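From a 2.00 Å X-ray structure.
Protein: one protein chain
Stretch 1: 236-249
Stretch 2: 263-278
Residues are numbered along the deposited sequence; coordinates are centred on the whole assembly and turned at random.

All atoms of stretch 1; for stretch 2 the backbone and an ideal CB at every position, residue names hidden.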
ATOM      1  N   SER A 236       2.565   2.775  17.837  1.00 19.63           N
ATOM      2  CA  SER A 236       2.177   1.467  17.279  1.00 18.23           C
ATOM      3  C   SER A 236       0.677   1.487  16.960  1.00 17.52           C
ATOM      4  O   SER A 236      -0.049   2.395  17.413  1.00 16.86           O
ATOM      5  CB  SER A 236       2.482   0.339  18.284  1.00 18.86           C
ATOM      6  OG  SER A 236       1.554   0.380  19.366  1.00 16.47           O
ATOM      7  N   GLU A 237       0.221   0.514  16.171  1.00 16.95           N
ATOM      8  CA  GLU A 237      -1.211   0.361  15.879  1.00 16.90           C
ATOM      9  C   GLU A 237      -2.047   0.137  17.160  1.00 17.07           C
ATOM     10  O   GLU A 237      -3.123   0.728  17.334  1.00 16.79           O
ATOM     11  CB  GLU A 237      -1.443  -0.779  14.883  1.00 16.68           C
ATOM     12  CG  GLU A 237      -0.953  -0.470  13.480  1.00 16.85           C
ATOM     13  CD  GLU A 237      -1.953   0.309  12.616  1.00 17.34           C
ATOM     14  OE1 GLU A 237      -3.084   0.612  13.072  1.00 18.28           O
ATOM     15  OE2 GLU A 237      -1.601   0.598  11.450  1.00 16.05           O
ATOM     16  N   GLU A 238      -1.540  -0.708  18.053  1.00 17.63           N
ATOM     17  CA  GLU A 238      -2.165  -0.927  19.361  1.00 18.03           C
ATOM     18  C   GLU A 238      -2.285   0.357  20.181  1.00 17.98           C
ATOM     19  O   GLU A 238      -3.314   0.592  20.811  1.00 16.93           O
ATOM     20  CB  GLU A 238      -1.397  -1.986  20.170  1.00 18.03           C
ATOM     21  CG  GLU A 238      -2.035  -2.344  21.547  1.00 19.63           C
ATOM     22  CD  GLU A 238      -3.482  -2.857  21.458  1.00 24.19           C
ATOM     23  OE1 GLU A 238      -3.850  -3.469  20.421  1.00 25.81           O
ATOM     24  OE2 GLU A 238      -4.257  -2.654  22.436  1.00 23.90           O
ATOM     25  N   ASP A 239      -1.215   1.156  20.186  1.00 18.89           N
ATOM     26  CA  ASP A 239      -1.193   2.455  20.837  1.00 18.58           C
ATOM     27  C   ASP A 239      -2.228   3.394  20.188  1.00 18.56           C
ATOM     28  O   ASP A 239      -2.936   4.118  20.886  1.00 18.55           O
ATOM     29  CB  ASP A 239       0.216   3.055  20.758  1.00 19.13           C
ATOM     30  CG  ASP A 239       0.382   4.309  21.617  1.00 19.91           C
ATOM     31  OD1 ASP A 239      -0.103   4.332  22.762  1.00 20.70           O
ATOM     32  OD2 ASP A 239       1.002   5.289  21.156  1.00 21.03           O
ATOM     33  N   LEU A 240      -2.316   3.378  18.855  1.00 17.92           N
ATOM     34  CA  LEU A 240      -3.322   4.173  18.148  1.00 17.98           C
ATOM     35  C   LEU A 240      -4.747   3.895  18.670  1.00 18.15           C
ATOM     36  O   LEU A 240      -5.503   4.840  18.963  1.00 18.07           O
ATOM     37  CB  LEU A 240      -3.242   3.922  16.637  1.00 17.32           C
ATOM     38  CG  LEU A 240      -4.085   4.863  15.767  1.00 19.29           C
ATOM     39  CD1 LEU A 240      -3.346   5.171  14.495  1.00 18.10           C
ATOM     40  CD2 LEU A 240      -5.473   4.250  15.458  1.00 21.50           C
ATOM     41  N   VAL A 241      -5.114   2.615  18.794  1.00 18.55           N
ATOM     42  CA  VAL A 241      -6.487   2.267  19.227  1.00 20.54           C
ATOM     43  C   VAL A 241      -6.770   2.650  20.696  1.00 20.31           C
ATOM     44  O   VAL A 241      -7.889   3.061  21.011  1.00 20.92           O
ATOM     45  CB  VAL A 241      -6.864   0.791  18.959  1.00 20.56           C
ATOM     46  CG1 VAL A 241      -8.318   0.524  19.409  1.00 22.96           C
ATOM     47  CG2 VAL A 241      -6.760   0.512  17.479  1.00 23.54           C
ATOM     48  N   GLN A 242      -5.766   2.531  21.563  1.00 19.77           N
ATOM     49  CA  GLN A 242      -5.887   2.970  22.974  1.00 20.12           C
ATOM     50  C   GLN A 242      -6.133   4.472  23.086  1.00 20.05           C
ATOM     51  O   GLN A 242      -6.950   4.923  23.904  1.00 20.20           O
ATOM     52  CB  GLN A 242      -4.640   2.564  23.774  1.00 19.88           C
ATOM     53  CG  GLN A 242      -4.452   1.014  23.838  1.00 21.10           C
ATOM     54  CD  GLN A 242      -5.554   0.344  24.627  1.00 25.39           C
ATOM     55  OE1 GLN A 242      -6.243  -0.540  24.130  1.00 28.75           O
ATOM     56  NE2 GLN A 242      -5.735   0.776  25.859  1.00 23.47           N
ATOM     57  N   HIS A 243      -5.445   5.242  22.243  1.00 20.20           N
ATOM     58  CA  HIS A 243      -5.694   6.677  22.128  1.00 19.88           C
ATOM     59  C   HIS A 243      -7.130   6.967  21.666  1.00 19.99           C
ATOM     60  O   HIS A 243      -7.810   7.823  22.238  1.00 20.38           O
ATOM     61  CB  HIS A 243      -4.669   7.335  21.187  1.00 19.93           C
ATOM     62  CG  HIS A 243      -3.391   7.730  21.859  1.00 21.29           C
ATOM     63  ND1 HIS A 243      -3.329   8.738  22.800  1.00 20.99           N
ATOM     64  CD2 HIS A 243      -2.118   7.293  21.692  1.00 21.65           C
ATOM     65  CE1 HIS A 243      -2.079   8.888  23.204  1.00 22.58           C
ATOM     66  NE2 HIS A 243      -1.322   8.028  22.544  1.00 22.63           N
ATOM     67  N   LEU A 244      -7.598   6.243  20.655  1.00 20.23           N
ATOM     68  CA  LEU A 244      -8.992   6.362  20.204  1.00 20.69           C
ATOM     69  C   LEU A 244      -9.978   6.069  21.344  1.00 20.90           C
ATOM     70  O   LEU A 244     -10.948   6.807  21.522  1.00 21.07           O
ATOM     71  CB  LEU A 244      -9.263   5.449  19.011  1.00 20.56           C
ATOM     72  CG  LEU A 244     -10.656   5.601  18.379  1.00 23.54           C
ATOM     73  CD1 LEU A 244     -10.548   5.588  16.869  1.00 25.45           C
ATOM     74  CD2 LEU A 244     -11.586   4.471  18.850  1.00 25.63           C
ATOM     75  N   VAL A 245      -9.717   5.004  22.112  1.00 20.85           N
ATOM     76  CA  VAL A 245     -10.529   4.670  23.285  1.00 20.97           C
ATOM     77  C   VAL A 245     -10.536   5.831  24.266  1.00 21.59           C
ATOM     78  O   VAL A 245     -11.609   6.281  24.689  1.00 22.46           O
ATOM     79  CB  VAL A 245     -10.071   3.368  24.020  1.00 20.59           C
ATOM     80  CG1 VAL A 245     -10.867   3.193  25.337  1.00 20.86           C
ATOM     81  CG2 VAL A 245     -10.236   2.131  23.143  1.00 20.91           C
ATOM     82  N   ARG A 246      -9.347   6.301  24.632  1.00 21.61           N
ATOM     83  CA  ARG A 246      -9.210   7.468  25.507  1.00 22.31           C
ATOM     84  C   ARG A 246     -10.039   8.655  24.987  1.00 22.40           C
ATOM     85  O   ARG A 246     -10.788   9.280  25.739  1.00 22.20           O
ATOM     86  CB  ARG A 246      -7.745   7.901  25.635  1.00 22.25           C
ATOM     87  CG  ARG A 246      -7.572   9.184  26.527  1.00 23.26           C
ATOM     88  CD  ARG A 246      -6.135   9.663  26.604  1.00 22.06           C
ATOM     89  NE  ARG A 246      -5.564   9.860  25.271  1.00 22.61           N
ATOM     90  CZ  ARG A 246      -5.689  10.966  24.535  1.00 24.86           C
ATOM     91  NH1 ARG A 246      -6.365  12.023  24.988  1.00 22.86           N
ATOM     92  NH2 ARG A 246      -5.134  11.012  23.330  1.00 22.09           N
ATOM     93  N   LEU A 247      -9.904   8.955  23.705  1.00 22.16           N
ATOM     94  CA  LEU A 247     -10.639  10.073  23.126  1.00 22.55           C
ATOM     95  C   LEU A 247     -12.159   9.899  23.267  1.00 22.36           C
ATOM     96  O   LEU A 247     -12.865  10.887  23.493  1.00 22.20           O
ATOM     97  CB  LEU A 247     -10.240  10.322  21.656  1.00 22.31           C
ATOM     98  CG  LEU A 247      -8.851  10.925  21.383  1.00 24.25           C
ATOM     99  CD1 LEU A 247      -8.469  10.755  19.918  1.00 23.83           C
ATOM    100  CD2 LEU A 247      -8.775  12.393  21.774  1.00 25.49           C
ATOM    101  N   GLU A 248     -12.651   8.663  23.131  1.00 21.64           N
ATOM    102  CA  GLU A 248     -14.072   8.392  23.329  1.00 21.86           C
ATOM    103  C   GLU A 248     -14.514   8.615  24.787  1.00 22.18           C
ATOM    104  O   GLU A 248     -15.530   9.266  25.051  1.00 22.08           O
ATOM    105  CB  GLU A 248     -14.439   6.999  22.837  1.00 21.30           C
ATOM    106  CG  GLU A 248     -14.376   6.847  21.304  1.00 21.45           C
ATOM    107  CD  GLU A 248     -15.027   5.551  20.824  1.00 22.83           C
ATOM    108  OE1 GLU A 248     -15.955   5.048  21.482  1.00 23.41           O
ATOM    109  OE2 GLU A 248     -14.629   5.029  19.777  1.00 25.84           O
ATOM    110  N   LEU A 249     -13.716   8.121  25.730  1.00 22.59           N
ATOM    111  CA  LEU A 249     -14.059   8.211  27.161  1.00 22.33           C
ATOM    112  C   LEU A 249     -13.966   9.624  27.707  1.00 23.10           C
ATOM    113  O   LEU A 249     -14.652   9.977  28.662  1.00 23.38           O
ATOM    114  CB  LEU A 249     -13.183   7.260  27.987  1.00 22.13           C
ATOM    115  CG  LEU A 249     -13.362   5.774  27.649  1.00 20.46           C
ATOM    116  CD1 LEU A 249     -12.349   4.878  28.397  1.00 19.16           C
ATOM    117  CD2 LEU A 249     -14.780   5.343  27.911  1.00 18.74           C
ATOM    118  N   UNK A 263      -7.368   0.209   2.832  1.00 16.09           N
ATOM    119  CA  UNK A 263      -6.414  -0.903   2.807  1.00 15.90           C
ATOM    120  C   UNK A 263      -5.944  -1.331   4.210  1.00 15.80           C
ATOM    121  O   UNK A 263      -5.487  -2.461   4.390  1.00 16.31           O
ATOM    122  CB  UNK A 263      -5.201  -0.513   1.960  1.00 15.90           C
ATOM    123  N   UNK A 264      -6.066  -0.443   5.199  1.00 16.79           N
ATOM    124  CA  UNK A 264      -5.731  -0.806   6.592  1.00 16.65           C
ATOM    125  C   UNK A 264      -6.897  -1.461   7.315  1.00 16.78           C
ATOM    126  O   UNK A 264      -7.435  -0.932   8.301  1.00 17.35           O
ATOM    127  CB  UNK A 264      -5.287   0.434   7.370  1.00 16.65           C
ATOM    128  N   UNK A 265      -7.273  -2.645   6.840  1.00 18.22           N
ATOM    129  CA  UNK A 265      -8.493  -3.303   7.300  1.00 18.27           C
ATOM    130  C   UNK A 265      -8.377  -3.680   8.776  1.00 18.08           C
ATOM    131  O   UNK A 265      -9.348  -3.607   9.517  1.00 16.20           O
ATOM    132  CB  UNK A 265      -8.782  -4.546   6.456  1.00 18.27           C
ATOM    133  N   UNK A 266      -7.174  -4.062   9.200  1.00 17.54           N
ATOM    134  CA  UNK A 266      -6.967  -4.462  10.593  1.00 18.28           C
ATOM    135  C   UNK A 266      -7.116  -3.330  11.585  1.00 16.69           C
ATOM    136  O   UNK A 266      -7.493  -3.575  12.726  1.00 16.75           O
ATOM    137  CB  UNK A 266      -5.576  -5.080  10.751  1.00 18.28           C
ATOM    138  N   UNK A 267      -6.775  -2.104  11.187  1.00 15.74           N
ATOM    139  CA  UNK A 267      -7.030  -0.963  12.056  1.00 15.31           C
ATOM    140  C   UNK A 267      -8.542  -0.811  12.267  1.00 15.58           C
ATOM    141  O   UNK A 267      -8.991  -0.636  13.395  1.00 15.27           O
ATOM    142  CB  UNK A 267      -6.431   0.314  11.463  1.00 15.31           C
ATOM    143  N   UNK A 268      -9.326  -0.890  11.189  1.00 15.54           N
ATOM    144  CA  UNK A 268     -10.798  -0.852  11.334  1.00 16.20           C
ATOM    145  C   UNK A 268     -11.305  -1.964  12.236  1.00 16.47           C
ATOM    146  O   UNK A 268     -12.068  -1.703  13.177  1.00 16.29           O
ATOM    147  CB  UNK A 268     -11.473  -0.960   9.965  1.00 16.20           C
ATOM    148  N   UNK A 269     -10.843  -3.186  11.973  1.00 16.57           N
ATOM    149  CA  UNK A 269     -11.129  -4.341  12.830  1.00 18.06           C
ATOM    150  C   UNK A 269     -10.815  -4.098  14.301  1.00 18.30           C
ATOM    151  O   UNK A 269     -11.638  -4.415  15.182  1.00 18.88           O
ATOM    152  CB  UNK A 269     -10.335  -5.554  12.341  1.00 18.06           C
ATOM    153  N   UNK A 270      -9.640  -3.536  14.588  1.00 19.38           N
ATOM    154  CA  UNK A 270      -9.255  -3.230  15.981  1.00 20.64           C
ATOM    155  C   UNK A 270     -10.108  -2.163  16.621  1.00 20.47           C
ATOM    156  O   UNK A 270     -10.436  -2.238  17.822  1.00 20.84           O
ATOM    157  CB  UNK A 270      -7.791  -2.787  16.036  1.00 20.64           C
ATOM    158  N   UNK A 271     -10.441  -1.135  15.850  1.00 20.23           N
ATOM    159  CA  UNK A 271     -11.331  -0.099  16.355  1.00 20.83           C
ATOM    160  C   UNK A 271     -12.674  -0.722  16.775  1.00 21.16           C
ATOM    161  O   UNK A 271     -13.158  -0.473  17.879  1.00 21.10           O
ATOM    162  CB  UNK A 271     -11.544   0.986  15.298  1.00 20.83           C
ATOM    163  N   UNK A 272     -13.259  -1.531  15.896  1.00 21.36           N
ATOM    164  CA  UNK A 272     -14.491  -2.267  16.192  1.00 22.88           C
ATOM    165  C   UNK A 272     -14.373  -3.109  17.473  1.00 23.98           C
ATOM    166  O   UNK A 272     -15.294  -3.133  18.304  1.00 24.83           O
ATOM    167  CB  UNK A 272     -14.851  -3.171  15.011  1.00 22.88           C
ATOM    168  N   UNK A 273     -13.225  -3.771  17.636  1.00 25.21           N
ATOM    169  CA  UNK A 273     -12.939  -4.641  18.795  1.00 27.30           C
ATOM    170  C   UNK A 273     -12.962  -3.853  20.105  1.00 26.50           C
ATOM    171  O   UNK A 273     -13.562  -4.303  21.087  1.00 26.89           O
ATOM    172  CB  UNK A 273     -11.579  -5.322  18.627  1.00 27.30           C
ATOM    173  N   UNK A 274     -12.346  -2.671  20.114  1.00 24.59           N
ATOM    174  CA  UNK A 274     -12.077  -1.970  21.365  1.00 23.91           C
ATOM    175  C   UNK A 274     -12.942  -0.728  21.640  1.00 23.36           C
ATOM    176  O   UNK A 274     -13.034  -0.268  22.775  1.00 22.17           O
ATOM    177  CB  UNK A 274     -10.605  -1.553  21.379  1.00 23.91           C
ATOM    178  N   UNK A 275     -13.559  -0.178  20.596  1.00 22.34           N
ATOM    179  CA  UNK A 275     -14.340   1.048  20.724  1.00 22.30           C
ATOM    180  C   UNK A 275     -15.467   0.925  21.761  1.00 22.35           C
ATOM    181  O   UNK A 275     -16.328   0.040  21.628  1.00 22.31           O
ATOM    182  CB  UNK A 275     -14.929   1.426  19.364  1.00 22.30           C
ATOM    183  N   UNK A 276     -15.459   1.787  22.814  1.00 22.60           N
ATOM    184  CA  UNK A 276     -16.560   1.737  23.786  1.00 22.49           C
ATOM    185  C   UNK A 276     -17.918   1.983  23.128  1.00 22.66           C
ATOM    186  O   UNK A 276     -18.895   1.306  23.487  1.00 22.55           O
ATOM    187  CB  UNK A 276     -16.331   2.768  24.893  1.00 22.49           C
ATOM    188  N   UNK A 277     -17.975   2.923  22.175  1.00 21.91           N
ATOM    189  CA  UNK A 277     -19.216   3.185  21.417  1.00 21.69           C
ATOM    190  C   UNK A 277     -19.340   2.202  20.271  1.00 21.84           C
ATOM    191  O   UNK A 277     -18.331   1.813  19.678  1.00 21.93           O
ATOM    192  CB  UNK A 277     -19.244   4.619  20.884  1.00 21.69           C
ATOM    193  N   UNK A 278     -20.580   1.829  19.946  1.00 21.90           N
ATOM    194  CA  UNK A 278     -20.881   1.051  18.755  1.00 21.68           C
ATOM    195  C   UNK A 278     -20.331   1.736  17.516  1.00 20.69           C
ATOM    196  O   UNK A 278     -20.650   2.882  17.250  1.00 21.61           O
ATOM    197  CB  UNK A 278     -22.390   0.837  18.619  1.00 21.68           C
TER

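Position 263 lies beyond the reach of stretch 1, its ideal CB having nothing of that stretch within 5.5 Å, so the view constrains little; it is Ala263. At 264 the backbone leaves helical angles just before a helix begins, and CA-to-CB points toward stretch 1, where the carboxylate of Glu237 calls for a donor. Asn, Ser, Thr or Asp would suit an N-cap, but among these the carboxylate disfavours Asp. The residue is Asn264, which serves both ends: ND2 donates to Glu237 OE2 (3.1 Å), while Asn264 OD1 accepts a weak capping bond from the backbone N of 267 (3.3 Å).

Positions 265 and 266 have no contact with stretch 1, which sets no demand there, and many helix-compatible residues would be consistent with it; they are Val265 and Glu266. At 267 CA-to-CB points sideways, yet the ideal CB is 3.7 Å from Glu237 OE1. A basic side chain, Lys or Arg, would answer the charge, and a long one could also pass Leu240. Arg267 pairs with the carboxylate in a two-pronged salt bridge, NE to Glu237 OE1 (2.9 Å) and NH2 to Glu237 OE2 (3.0 Å). Leu240 CD1 covers one face of the guanidinium, 3.5 Å from Arg267 CZ, leaving its edge to the acid.

Position 268 points away and 269 is out of reach, so stretch 1 leaves the choice open; Phe268 and Ala269 make no contact with it. Position 270 faces Val241, whose CG2 is 3.7 Å from the ideal CB. An apolar residue would fit, as would a long polar one with an aliphatic stem. Lys270 lays its CB 3.7 Å from Val241 CG2, and its end leads away.

At 271 the CB points sideways; the ideal CB of 271 lies 5.0 Å from Leu244 CD1 and 5.2 Å from Val241 CG1, leaving room for Leu, Ile, Val or Met. Ile271 fills it: CD1 reaches Leu244 CD1 at 4.0 Å and CG1 lies 4.3 Å from Val241 CG2. Position 272 points away and 273 sideways, neither in contact, so many side chains would suit; they are Ile272 and Glu273.

Position 274 points into a hollow edged by Val241 and Val245, with the acid of Glu238 farther out. Leu or Met could fill the hollow, but Lys or Arg could also reach the acid. Lys274 does both, its side chain a knob among Glu238, Val241, Gln242 and Val245, with NZ in a salt bridge 3.1 Å from Glu238 OE2.

The chain leaves helical angles at 275, where the ideal CB is 3.6 Å from Glu248 OE2; a small donor, Ser or Thr, suits. Ser275 OG lies 2.7 Å from Glu248 OE2. At 276, phi of -59° permits proline, and Leu249 and Val245 offer apolar surface. Pro276 CG packs 4.0 Å from both Val245 CG1 and Leu249 CD2.

Position 277 points toward Glu248, favouring a basic or polar residue, although its backbone already donates from N to Glu248 OE1 (3.0 Å). Arg277 adds a water link, its NE and Glu248 O each 2.7 Å from the oxygen of water 1. Position 278 points away, unconstrained by stretch 1; it is Thr278.

Stretch 2, residues 263-278: ANVERFAKIIEKSPRT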
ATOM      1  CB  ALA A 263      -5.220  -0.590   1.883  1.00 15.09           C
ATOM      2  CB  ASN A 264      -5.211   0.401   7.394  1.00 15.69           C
ATOM      3  CG  ASN A 264      -4.351  -0.018   8.557  1.00 16.23           C
ATOM      4  OD1 ASN A 264      -4.432  -1.160   9.031  1.00 15.44           O
ATOM      5  ND2 ASN A 264      -3.510   0.899   9.033  1.00 15.58           N
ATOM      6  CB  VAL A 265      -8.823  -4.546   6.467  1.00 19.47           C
ATOM      7  CG1 VAL A 265     -10.265  -4.936   6.690  1.00 21.73           C
ATOM      8  CG2 VAL A 265      -8.658  -4.256   4.972  1.00 19.60           C
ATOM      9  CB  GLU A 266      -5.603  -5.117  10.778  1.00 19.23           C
ATOM     10  CG  GLU A 266      -5.572  -6.593  10.468  1.00 24.81           C
ATOM     11  CD  GLU A 266      -4.337  -7.257  11.068  1.00 30.66           C
ATOM     12  OE1 GLU A 266      -4.351  -7.570  12.283  1.00 32.56           O
ATOM     13  OE2 GLU A 266      -3.349  -7.420  10.332  1.00 33.18           O
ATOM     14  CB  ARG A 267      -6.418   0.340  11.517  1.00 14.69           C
ATOM     15  CG  ARG A 267      -6.684   1.548  12.422  1.00 15.06           C
ATOM     16  CD  ARG A 267      -6.020   2.858  11.950  1.00 13.95           C
ATOM     17  NE  ARG A 267      -4.566   2.733  11.821  1.00 13.02           N
ATOM     18  CZ  ARG A 267      -3.776   3.684  11.320  1.00 13.82           C
ATOM     19  NH1 ARG A 267      -4.300   4.844  10.935  1.00 13.49           N
ATOM     20  NH2 ARG A 267      -2.463   3.479  11.197  1.00 14.23           N
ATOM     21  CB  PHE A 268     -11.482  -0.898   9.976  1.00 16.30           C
ATOM     22  CG  PHE A 268     -11.429   0.399   9.243  1.00 16.83           C
ATOM     23  CD1 PHE A 268     -12.429   1.377   9.450  1.00 15.74           C
ATOM     24  CD2 PHE A 268     -10.374   0.682   8.361  1.00 16.50           C
ATOM     25  CE1 PHE A 268     -12.401   2.597   8.755  1.00 15.18           C
ATOM     26  CE2 PHE A 268     -10.327   1.914   7.669  1.00 17.63           C
ATOM     27  CZ  PHE A 268     -11.343   2.873   7.858  1.00 17.50           C
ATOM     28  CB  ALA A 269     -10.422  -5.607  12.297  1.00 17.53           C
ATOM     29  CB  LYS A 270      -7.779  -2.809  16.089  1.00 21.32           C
ATOM     30  CG  LYS A 270      -6.795  -3.866  15.623  1.00 23.93           C
ATOM     31  CD  LYS A 270      -6.808  -5.097  16.559  1.00 32.24           C
ATOM     32  CE  LYS A 270      -6.257  -6.350  15.875  1.00 36.28           C
ATOM     33  NZ  LYS A 270      -5.816  -7.384  16.875  1.00 39.23           N
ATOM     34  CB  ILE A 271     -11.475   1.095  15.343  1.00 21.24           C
ATOM     35  CG1 ILE A 271     -10.160   1.872  15.294  1.00 20.95           C
ATOM     36  CG2 ILE A 271     -12.629   2.032  15.739  1.00 20.44           C
ATOM     37  CD1 ILE A 271     -10.014   2.766  14.077  1.00 23.01           C
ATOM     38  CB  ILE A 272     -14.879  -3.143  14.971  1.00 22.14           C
ATOM     39  CG1 ILE A 272     -15.249  -2.243  13.791  1.00 20.97           C
ATOM     40  CG2 ILE A 272     -16.014  -4.103  15.301  1.00 23.89           C
ATOM     41  CD1 ILE A 272     -15.466  -2.987  12.490  1.00 19.18           C
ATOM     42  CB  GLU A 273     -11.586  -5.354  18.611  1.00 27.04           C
ATOM     43  CG  GLU A 273     -11.218  -6.425  19.652  1.00 30.48           C
ATOM     44  CD  GLU A 273      -9.711  -6.763  19.663  1.00 31.93           C
ATOM     45  OE1 GLU A 273      -9.061  -6.672  18.591  1.00 35.88           O
ATOM     46  OE2 GLU A 273      -9.172  -7.128  20.751  1.00 38.18           O
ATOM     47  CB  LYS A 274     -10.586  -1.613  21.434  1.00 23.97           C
ATOM     48  CG  LYS A 274      -9.677  -2.841  21.509  1.00 25.33           C
ATOM     49  CD  LYS A 274      -8.421  -2.563  22.337  1.00 30.21           C
ATOM     50  CE  LYS A 274      -7.667  -3.836  22.631  1.00 31.58           C
ATOM     51  NZ  LYS A 274      -6.746  -4.222  21.520  1.00 35.23           N
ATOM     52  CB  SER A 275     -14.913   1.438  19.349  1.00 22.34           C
ATOM     53  OG  SER A 275     -15.690   2.612  19.454  1.00 21.23           O
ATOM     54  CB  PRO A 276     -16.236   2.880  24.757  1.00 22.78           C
ATOM     55  CG  PRO A 276     -14.768   3.115  24.605  1.00 22.93           C
ATOM     56  CD  PRO A 276     -14.472   2.827  23.168  1.00 22.57           C
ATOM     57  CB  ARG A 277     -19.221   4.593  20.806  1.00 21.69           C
ATOM     58  CG  ARG A 277     -19.310   5.736  21.781  1.00 22.17           C
ATOM     59  CD  ARG A 277     -19.328   7.022  21.008  1.00 21.13           C
ATOM     60  NE  ARG A 277     -19.233   8.198  21.862  1.00 23.42           N
ATOM     61  CZ  ARG A 277     -19.702   9.401  21.532  1.00 22.43           C
ATOM     62  NH1 ARG A 277     -20.287   9.607  20.349  1.00 23.15           N
ATOM     63  NH2 ARG A 277     -19.577  10.402  22.381  1.00 19.53           N
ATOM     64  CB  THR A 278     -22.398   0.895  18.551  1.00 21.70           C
ATOM     65  OG1 THR A 278     -22.978   0.260  19.695  1.00 24.04           O
ATOM     66  CG2 THR A 278     -22.695   0.080  17.301  1.00 22.98           C
TER
HETATM   67  O   HOH W   1     -17.847   8.230  24.175  1.00 24.09           O
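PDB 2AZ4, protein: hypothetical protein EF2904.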